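Local coordinates for envelope glycoprotein (Bourbon virus, PDB 5ZKX), which probably drives fusion of the viral and host membranes as a trimeric class III fusion glycoprotein, captured here in its postfusion form, at residues Q29-K34 / T203-C208; H235-D240 / Q408-K413. One frame throughout, in Å; residues are numbered along the deposited sequence.

Contact 1. Residues Q29-K34 / T203-C208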
ATOM      1  N   GLN A  29     -21.238 -18.871  10.368  1.00 33.83           N
ATOM      2  CA  GLN A  29     -22.059 -17.737   9.960  1.00 33.27           C
ATOM      3  C   GLN A  29     -22.456 -17.036  11.252  1.00 39.68           C
ATOM      4  O   GLN A  29     -23.321 -17.519  11.990  1.00 37.18           O
ATOM      5  CB  GLN A  29     -23.275 -18.185   9.157  1.00 32.41           C
ATOM      6  CG  GLN A  29     -22.941 -18.824   7.829  1.00 30.38           C
ATOM      7  CD  GLN A  29     -22.738 -17.805   6.729  1.00 35.66           C
ATOM      8  OE1 GLN A  29     -23.050 -16.626   6.893  1.00 38.02           O
ATOM      9  NE2 GLN A  29     -22.211 -18.255   5.596  1.00 45.26           N
ATOM     10  N   ILE A  30     -21.809 -15.910  11.534  1.00 32.14           N
ATOM     11  CA  ILE A  30     -21.983 -15.215  12.804  1.00 31.85           C
ATOM     12  C   ILE A  30     -23.042 -14.133  12.639  1.00 30.16           C
ATOM     13  O   ILE A  30     -22.915 -13.246  11.788  1.00 31.11           O
ATOM     14  CB  ILE A  30     -20.653 -14.628  13.297  1.00 33.96           C
ATOM     15  CG1 ILE A  30     -19.664 -15.761  13.584  1.00 31.62           C
ATOM     16  CG2 ILE A  30     -20.874 -13.778  14.537  1.00 36.91           C
ATOM     17  CD1 ILE A  30     -18.403 -15.315  14.286  1.00 33.67           C
ATOM     18  N   LYS A  31     -24.089 -14.210  13.456  1.00 26.32           N
ATOM     19  CA  LYS A  31     -25.190 -13.255  13.400  1.00 26.89           C
ATOM     20  C   LYS A  31     -24.805 -11.996  14.165  1.00 30.31           C
ATOM     21  O   LYS A  31     -24.502 -12.058  15.362  1.00 26.51           O
ATOM     22  CB  LYS A  31     -26.453 -13.885  13.982  1.00 30.41           C
ATOM     23  CG  LYS A  31     -27.735 -13.130  13.702  1.00 27.65           C
ATOM     24  CD  LYS A  31     -28.891 -13.777  14.441  1.00 26.59           C
ATOM     25  CE  LYS A  31     -30.229 -13.197  14.017  1.00 35.38           C
ATOM     26  NZ  LYS A  31     -31.351 -13.805  14.787  1.00 45.13           N
ATOM     27  N   VAL A  32     -24.811 -10.853  13.477  1.00 32.34           N
ATOM     28  CA  VAL A  32     -24.341  -9.595  14.042  1.00 27.66           C
ATOM     29  C   VAL A  32     -25.330  -8.486  13.710  1.00 27.62           C
ATOM     30  O   VAL A  32     -26.094  -8.563  12.743  1.00 26.74           O
ATOM     31  CB  VAL A  32     -22.933  -9.210  13.526  1.00 24.49           C
ATOM     32  CG1 VAL A  32     -21.908 -10.270  13.889  1.00 19.84           C
ATOM     33  CG2 VAL A  32     -22.960  -8.986  12.018  1.00 21.61           C
ATOM     34  N   THR A  33     -25.309  -7.447  14.536  1.00 25.64           N
ATOM     35  CA  THR A  33     -25.905  -6.167  14.182  1.00 27.77           C
ATOM     36  C   THR A  33     -24.805  -5.289  13.594  1.00 25.31           C
ATOM     37  O   THR A  33     -23.760  -5.090  14.224  1.00 25.27           O
ATOM     38  CB  THR A  33     -26.551  -5.502  15.396  1.00 32.36           C
ATOM     39  OG1 THR A  33     -27.819  -6.118  15.656  1.00 36.46           O
ATOM     40  CG2 THR A  33     -26.766  -4.019  15.141  1.00 26.64           C
ATOM     41  N   LYS A  34     -25.026  -4.789  12.385  1.00 23.27           N
ATOM     42  CA  LYS A  34     -24.018  -4.041  11.647  1.00 26.02           C
ATOM     43  C   LYS A  34     -24.449  -2.583  11.564  1.00 26.77           C
ATOM     44  O   LYS A  34     -25.511  -2.278  11.010  1.00 27.23           O
ATOM     45  CB  LYS A  34     -23.815  -4.633  10.253  1.00 26.59           C
ATOM     46  CG  LYS A  34     -22.753  -3.941   9.422  1.00 20.94           C
ATOM     47  CD  LYS A  34     -22.823  -4.402   7.980  1.00 24.41           C
ATOM     48  CE  LYS A  34     -21.949  -3.553   7.078  1.00 20.56           C
ATOM     49  NZ  LYS A  34     -21.970  -4.051   5.673  1.00 19.06           N
ATOM     50  N   THR A 203     -29.367  -6.276  10.683  1.00 29.75           N
ATOM     51  CA  THR A 203     -29.010  -7.606  11.154  1.00 29.79           C
ATOM     52  C   THR A 203     -28.600  -8.462   9.964  1.00 27.35           C
ATOM     53  O   THR A 203     -29.320  -8.529   8.964  1.00 24.56           O
ATOM     54  CB  THR A 203     -30.179  -8.254  11.894  1.00 25.45           C
ATOM     55  OG1 THR A 203     -30.689  -7.337  12.868  1.00 34.02           O
ATOM     56  CG2 THR A 203     -29.728  -9.531  12.591  1.00 24.63           C
ATOM     57  N   LYS A 204     -27.443  -9.104  10.069  1.00 24.79           N
ATOM     58  CA  LYS A 204     -26.966  -9.948   8.984  1.00 29.14           C
ATOM     59  C   LYS A 204     -26.017 -10.993   9.552  1.00 30.81           C
ATOM     60  O   LYS A 204     -25.563 -10.895  10.695  1.00 31.75           O
ATOM     61  CB  LYS A 204     -26.286  -9.117   7.890  1.00 36.86           C
ATOM     62  CG  LYS A 204     -24.963  -8.495   8.308  1.00 28.98           C
ATOM     63  CD  LYS A 204     -24.360  -7.684   7.178  1.00 25.48           C
ATOM     64  CE  LYS A 204     -24.083  -8.551   5.961  1.00 26.55           C
ATOM     65  NZ  LYS A 204     -23.414  -7.789   4.867  1.00 20.83           N
ATOM     66  N   PHE A 205     -25.742 -12.008   8.737  1.00 32.61           N
ATOM     67  CA  PHE A 205     -24.755 -13.035   9.041  1.00 32.05           C
ATOM     68  C   PHE A 205     -23.492 -12.744   8.247  1.00 31.15           C
ATOM     69  O   PHE A 205     -23.559 -12.488   7.041  1.00 41.17           O
ATOM     70  CB  PHE A 205     -25.269 -14.434   8.685  1.00 30.56           C
ATOM     71  CG  PHE A 205     -26.526 -14.827   9.399  1.00 30.03           C
ATOM     72  CD1 PHE A 205     -27.767 -14.502   8.877  1.00 32.10           C
ATOM     73  CD2 PHE A 205     -26.467 -15.534  10.588  1.00 34.74           C
ATOM     74  CE1 PHE A 205     -28.927 -14.866   9.536  1.00 41.50           C
ATOM     75  CE2 PHE A 205     -27.621 -15.901  11.250  1.00 33.09           C
ATOM     76  CZ  PHE A 205     -28.853 -15.568  10.725  1.00 37.46           C
ATOM     77  N   ILE A 206     -22.346 -12.783   8.917  1.00 23.59           N
ATOM     78  CA  ILE A 206     -21.075 -12.627   8.216  1.00 28.62           C
ATOM     79  C   ILE A 206     -20.313 -13.946   8.287  1.00 25.46           C
ATOM     80  O   ILE A 206     -20.351 -14.630   9.319  1.00 27.45           O
ATOM     81  CB  ILE A 206     -20.253 -11.457   8.786  1.00 30.27           C
ATOM     82  CG1 ILE A 206     -19.840 -11.726  10.234  1.00 20.52           C
ATOM     83  CG2 ILE A 206     -21.035 -10.153   8.684  1.00 24.97           C
ATOM     84  CD1 ILE A 206     -18.764 -10.805  10.732  1.00 18.39           C
ATOM     85  N   PRO A 207     -19.638 -14.356   7.217  1.00 25.16           N
ATOM     86  CA  PRO A 207     -18.881 -15.611   7.260  1.00 24.36           C
ATOM     87  C   PRO A 207     -17.547 -15.435   7.969  1.00 27.55           C
ATOM     88  O   PRO A 207     -16.869 -14.415   7.823  1.00 25.90           O
ATOM     89  CB  PRO A 207     -18.684 -15.949   5.778  1.00 27.58           C
ATOM     90  CG  PRO A 207     -18.700 -14.616   5.094  1.00 23.71           C
ATOM     91  CD  PRO A 207     -19.670 -13.767   5.866  1.00 25.33           C
ATOM     92  N   CYS A 208     -17.173 -16.446   8.749  1.00 32.64           N
ATOM     93  CA  CYS A 208     -15.947 -16.408   9.529  1.00 29.94           C
ATOM     94  C   CYS A 208     -15.306 -17.786   9.543  1.00 29.55           C
ATOM     95  O   CYS A 208     -15.929 -18.790   9.190  1.00 32.76           O
ATOM     96  CB  CYS A 208     -16.203 -15.941  10.974  1.00 28.81           C
ATOM     97  SG  CYS A 208     -17.005 -14.328  11.131  1.00 32.21           S
TER
HETATM   98  O   HOH W   1     -23.420 -14.323   4.950  1.00 33.79           O
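Strands 26-36 and 200-210 are antiparallel neighbours in a mixed sheet, and I30 pairs with I206 and V32 with K204 across their seam. Four backbone bonds tie these two hydrogen-bonded pairs. The straightest is V32 N to K204 O, 2.9 Å with 173° at the hydrogen. K31 and F205 form a non-hydrogen-bonded pair between them. Here the extended K31 chain crosses the F205 ring obliquely, and its CG lies 4.2 Å from the ring centroid, off-centre, as a CH-pi contact. A bend at chi2 (-85°) turns Q29 CD toward F205, and OE1 lies 3.6 Å from F205 CB. One water donates to both Q29 OE1 and F205 O. The I30, V32, K204 and I206 face is more covered. I30 CD1 rests 3.6 Å from C208 SG, and V32 CG2 meets I206 CG2 at 4.0 Å. K34 CD and K204 CD touch at 3.7 Å. Their NZ atoms are only 4.1 Å apart, but both form salt bridges with D238, which probably offsets the repulsion. C208 is linked to C236 by a disulfide, and P207 packs on Y296 of the second subunit. Q29-P207 and T33-T203 complete an antiparallel beta ladder, one face mostly open and one covered.

Contact 2. Residues H235-D240 / Q408-K413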
ATOM      1  N   HIS A 235     -11.616 -15.067  11.995  1.00 22.69           N
ATOM      2  CA  HIS A 235     -11.187 -14.293  10.835  1.00 19.21           C
ATOM      3  C   HIS A 235     -12.373 -14.189   9.888  1.00 19.44           C
ATOM      4  O   HIS A 235     -12.765 -15.179   9.263  1.00 22.72           O
ATOM      5  CB  HIS A 235      -9.981 -14.945  10.163  1.00 21.28           C
ATOM      6  CG  HIS A 235      -8.833 -15.177  11.095  1.00 23.32           C
ATOM      7  ND1 HIS A 235      -7.959 -14.177  11.461  1.00 22.58           N
ATOM      8  CD2 HIS A 235      -8.426 -16.291  11.752  1.00 25.46           C
ATOM      9  CE1 HIS A 235      -7.059 -14.664  12.296  1.00 24.66           C
ATOM     10  NE2 HIS A 235      -7.319 -15.945  12.488  1.00 25.27           N
ATOM     11  N   CYS A 236     -12.940 -12.995   9.784  1.00 24.59           N
ATOM     12  CA  CYS A 236     -14.243 -12.812   9.168  1.00 21.73           C
ATOM     13  C   CYS A 236     -14.138 -12.036   7.863  1.00 21.86           C
ATOM     14  O   CYS A 236     -13.072 -11.568   7.459  1.00 22.02           O
ATOM     15  CB  CYS A 236     -15.194 -12.102  10.135  1.00 19.11           C
ATOM     16  SG  CYS A 236     -15.509 -13.046  11.637  1.00 26.56           S
ATOM     17  N   LYS A 237     -15.288 -11.916   7.207  1.00 18.59           N
ATOM     18  CA  LYS A 237     -15.412 -11.225   5.937  1.00 19.08           C
ATOM     19  C   LYS A 237     -16.814 -10.643   5.851  1.00 23.02           C
ATOM     20  O   LYS A 237     -17.779 -11.265   6.303  1.00 22.04           O
ATOM     21  CB  LYS A 237     -15.140 -12.174   4.763  1.00 18.87           C
ATOM     22  CG  LYS A 237     -15.648 -11.696   3.416  1.00 18.09           C
ATOM     23  CD  LYS A 237     -15.233 -12.651   2.310  1.00 15.61           C
ATOM     24  CE  LYS A 237     -16.293 -12.761   1.230  1.00 24.60           C
ATOM     25  NZ  LYS A 237     -17.019 -11.481   1.004  1.00 29.48           N
ATOM     26  N   ASP A 238     -16.918  -9.435   5.303  1.00 20.57           N
ATOM     27  CA  ASP A 238     -18.221  -8.829   5.045  1.00 20.82           C
ATOM     28  C   ASP A 238     -18.081  -7.991   3.779  1.00 26.22           C
ATOM     29  O   ASP A 238     -17.594  -6.856   3.835  1.00 24.22           O
ATOM     30  CB  ASP A 238     -18.694  -7.986   6.219  1.00 17.76           C
ATOM     31  CG  ASP A 238     -20.022  -7.312   5.944  1.00 22.28           C
ATOM     32  OD1 ASP A 238     -20.802  -7.842   5.130  1.00 22.00           O
ATOM     33  OD2 ASP A 238     -20.286  -6.246   6.534  1.00 24.48           O
ATOM     34  N   GLY A 239     -18.509  -8.549   2.657  1.00 22.81           N
ATOM     35  CA  GLY A 239     -18.337  -7.859   1.393  1.00 21.50           C
ATOM     36  C   GLY A 239     -16.861  -7.737   1.082  1.00 22.74           C
ATOM     37  O   GLY A 239     -16.156  -8.734   0.904  1.00 20.61           O
ATOM     38  N   ASP A 240     -16.374  -6.500   1.018  1.00 21.16           N
ATOM     39  CA  ASP A 240     -14.964  -6.234   0.789  1.00 19.30           C
ATOM     40  C   ASP A 240     -14.226  -5.878   2.073  1.00 17.25           C
ATOM     41  O   ASP A 240     -13.084  -5.414   2.011  1.00 17.04           O
ATOM     42  CB  ASP A 240     -14.800  -5.120  -0.245  1.00 22.37           C
ATOM     43  CG  ASP A 240     -15.624  -3.890   0.084  1.00 23.90           C
ATOM     44  OD1 ASP A 240     -16.320  -3.892   1.120  1.00 26.24           O
ATOM     45  OD2 ASP A 240     -15.575  -2.915  -0.699  1.00 25.30           O
ATOM     46  N   GLN A 408     -13.510 -19.197  -2.127  1.00 28.74           N
ATOM     47  CA  GLN A 408     -14.128 -18.289  -3.075  1.00 27.32           C
ATOM     48  C   GLN A 408     -13.207 -17.106  -3.359  1.00 27.67           C
ATOM     49  O   GLN A 408     -12.192 -16.894  -2.691  1.00 23.99           O
ATOM     50  CB  GLN A 408     -15.480 -17.815  -2.547  1.00 27.94           C
ATOM     51  CG  GLN A 408     -16.296 -18.926  -1.906  1.00 30.55           C
ATOM     52  CD  GLN A 408     -17.787 -18.648  -1.928  1.00 43.38           C
ATOM     53  OE1 GLN A 408     -18.456 -18.682  -0.892  1.00 29.20           O
ATOM     54  NE2 GLN A 408     -18.316 -18.370  -3.115  1.00 50.07           N
ATOM     55  N   LEU A 409     -13.570 -16.335  -4.378  1.00 32.76           N
ATOM     56  CA  LEU A 409     -12.807 -15.148  -4.723  1.00 24.77           C
ATOM     57  C   LEU A 409     -12.983 -14.071  -3.655  1.00 30.51           C
ATOM     58  O   LEU A 409     -13.964 -14.049  -2.905  1.00 29.92           O
ATOM     59  CB  LEU A 409     -13.233 -14.613  -6.087  1.00 33.21           C
ATOM     60  CG  LEU A 409     -13.010 -15.546  -7.279  1.00 30.42           C
ATOM     61  CD1 LEU A 409     -13.362 -14.831  -8.569  1.00 27.50           C
ATOM     62  CD2 LEU A 409     -11.576 -16.058  -7.313  1.00 26.42           C
ATOM     63  N   VAL A 410     -12.013 -13.164  -3.601  1.00 42.70           N
ATOM     64  CA  VAL A 410     -11.901 -12.196  -2.515  1.00 39.89           C
ATOM     65  C   VAL A 410     -11.194 -10.952  -3.040  1.00 38.54           C
ATOM     66  O   VAL A 410     -10.158 -11.051  -3.705  1.00 38.76           O
ATOM     67  CB  VAL A 410     -11.151 -12.807  -1.313  1.00 40.41           C
ATOM     68  CG1 VAL A 410     -10.447 -11.738  -0.513  1.00 40.03           C
ATOM     69  CG2 VAL A 410     -12.111 -13.590  -0.425  1.00 41.53           C
ATOM     70  N   ALA A 411     -11.757  -9.781  -2.745  1.00 24.02           N
ATOM     71  CA  ALA A 411     -11.185  -8.506  -3.174  1.00 23.07           C
ATOM     72  C   ALA A 411     -11.349  -7.496  -2.048  1.00 19.71           C
ATOM     73  O   ALA A 411     -12.468  -7.065  -1.754  1.00 19.90           O
ATOM     74  CB  ALA A 411     -11.844  -8.003  -4.457  1.00 14.13           C
ATOM     75  N   ALA A 412     -10.237  -7.109  -1.432  1.00 16.18           N
ATOM     76  CA  ALA A 412     -10.270  -6.185  -0.310  1.00 21.17           C
ATOM     77  C   ALA A 412     -10.529  -4.757  -0.778  1.00 21.52           C
ATOM     78  O   ALA A 412     -10.213  -4.382  -1.909  1.00 18.90           O
ATOM     79  CB  ALA A 412      -8.958  -6.244   0.470  1.00 20.33           C
ATOM     80  N   LYS A 413     -11.103  -3.957   0.118  1.00 26.15           N
ATOM     81  CA  LYS A 413     -11.435  -2.571  -0.186  1.00 21.52           C
ATOM     82  C   LYS A 413     -10.216  -1.671  -0.009  1.00 18.56           C
ATOM     83  O   LYS A 413      -9.538  -1.725   1.022  1.00 19.90           O
ATOM     84  CB  LYS A 413     -12.573  -2.099   0.716  1.00 22.73           C
ATOM     85  CG  LYS A 413     -13.006  -0.668   0.476  1.00 24.63           C
ATOM     86  CD  LYS A 413     -13.764  -0.135   1.672  1.00 29.41           C
ATOM     87  CE  LYS A 413     -14.917  -1.049   2.031  1.00 27.81           C
ATOM     88  NZ  LYS A 413     -15.659  -0.554   3.220  1.00 26.62           N
TER
HETATM   89  O   HOH W   2     -14.108  -9.682  -1.536  1.00 33.47           O
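The backbones of D240 and A412 pass with their CA atoms 4.8 Å apart, where the chain leaving strand 234-238 meets an irregular run, 408-413. One direct backbone bond joins the two segments. K413 N donates to D240 O at 3.1 Å, in the carbonyl plane and on a lone pair, but the bond is bent, with 136° at the hydrogen. N289 of the second subunit also donates to D240 O, giving it two donors. A water accepts from A411 N at 2.6 Å and donates weakly to G239 O. The same G239 O takes a bond of 2.9 Å from K237 NZ, so a carbonyl two residues on holds the ammonium. D240 and K413 carry most of the side-chain contact. D240 CG sits between the backbone N and the carbonyl carbon (chi1 51°), and the carboxylate lies against the aliphatic part of the lysine. OD1 approaches K413 CE at 3.3 Å, and OD2 touches K413 CB at 3.4 Å. The ion pair from D240 OD1 to K413 NZ is long and the place of NZ less certain; D255 is its stronger partner, N241 another. K237 CD meets V410 CG2 at 4.3 Å. Both side chains touch F242 of strand 241-245. Residues 408-413 thus lie between this strand and helix 284-329 of the other subunits: V410 packs on E297 of the second, A411 on I291 of the third.

In the fold
Contacts 1 and 2 share one sheet, in which strands 200-210 and 234-238 are neighbours. Contact 1 joins two strands inside it; contact 2 lays an irregular segment against the connection between strands 234-238 and 241-245. Their centres are about 13 Å apart. The C208-C236 disulfide and the K204-D238 salt bridge connect them directly. Both are partly buried. Contact 1 buries 666 Å² and relies on a regular backbone ladder, with apolar side chains and lysine ends that meet D238 on its covered face. Contact 2 buries 230 Å² and is irregular, with one backbone bond and largely one Asp-Lys pair. Both touch the second subunit, but contact 2 also meets the third.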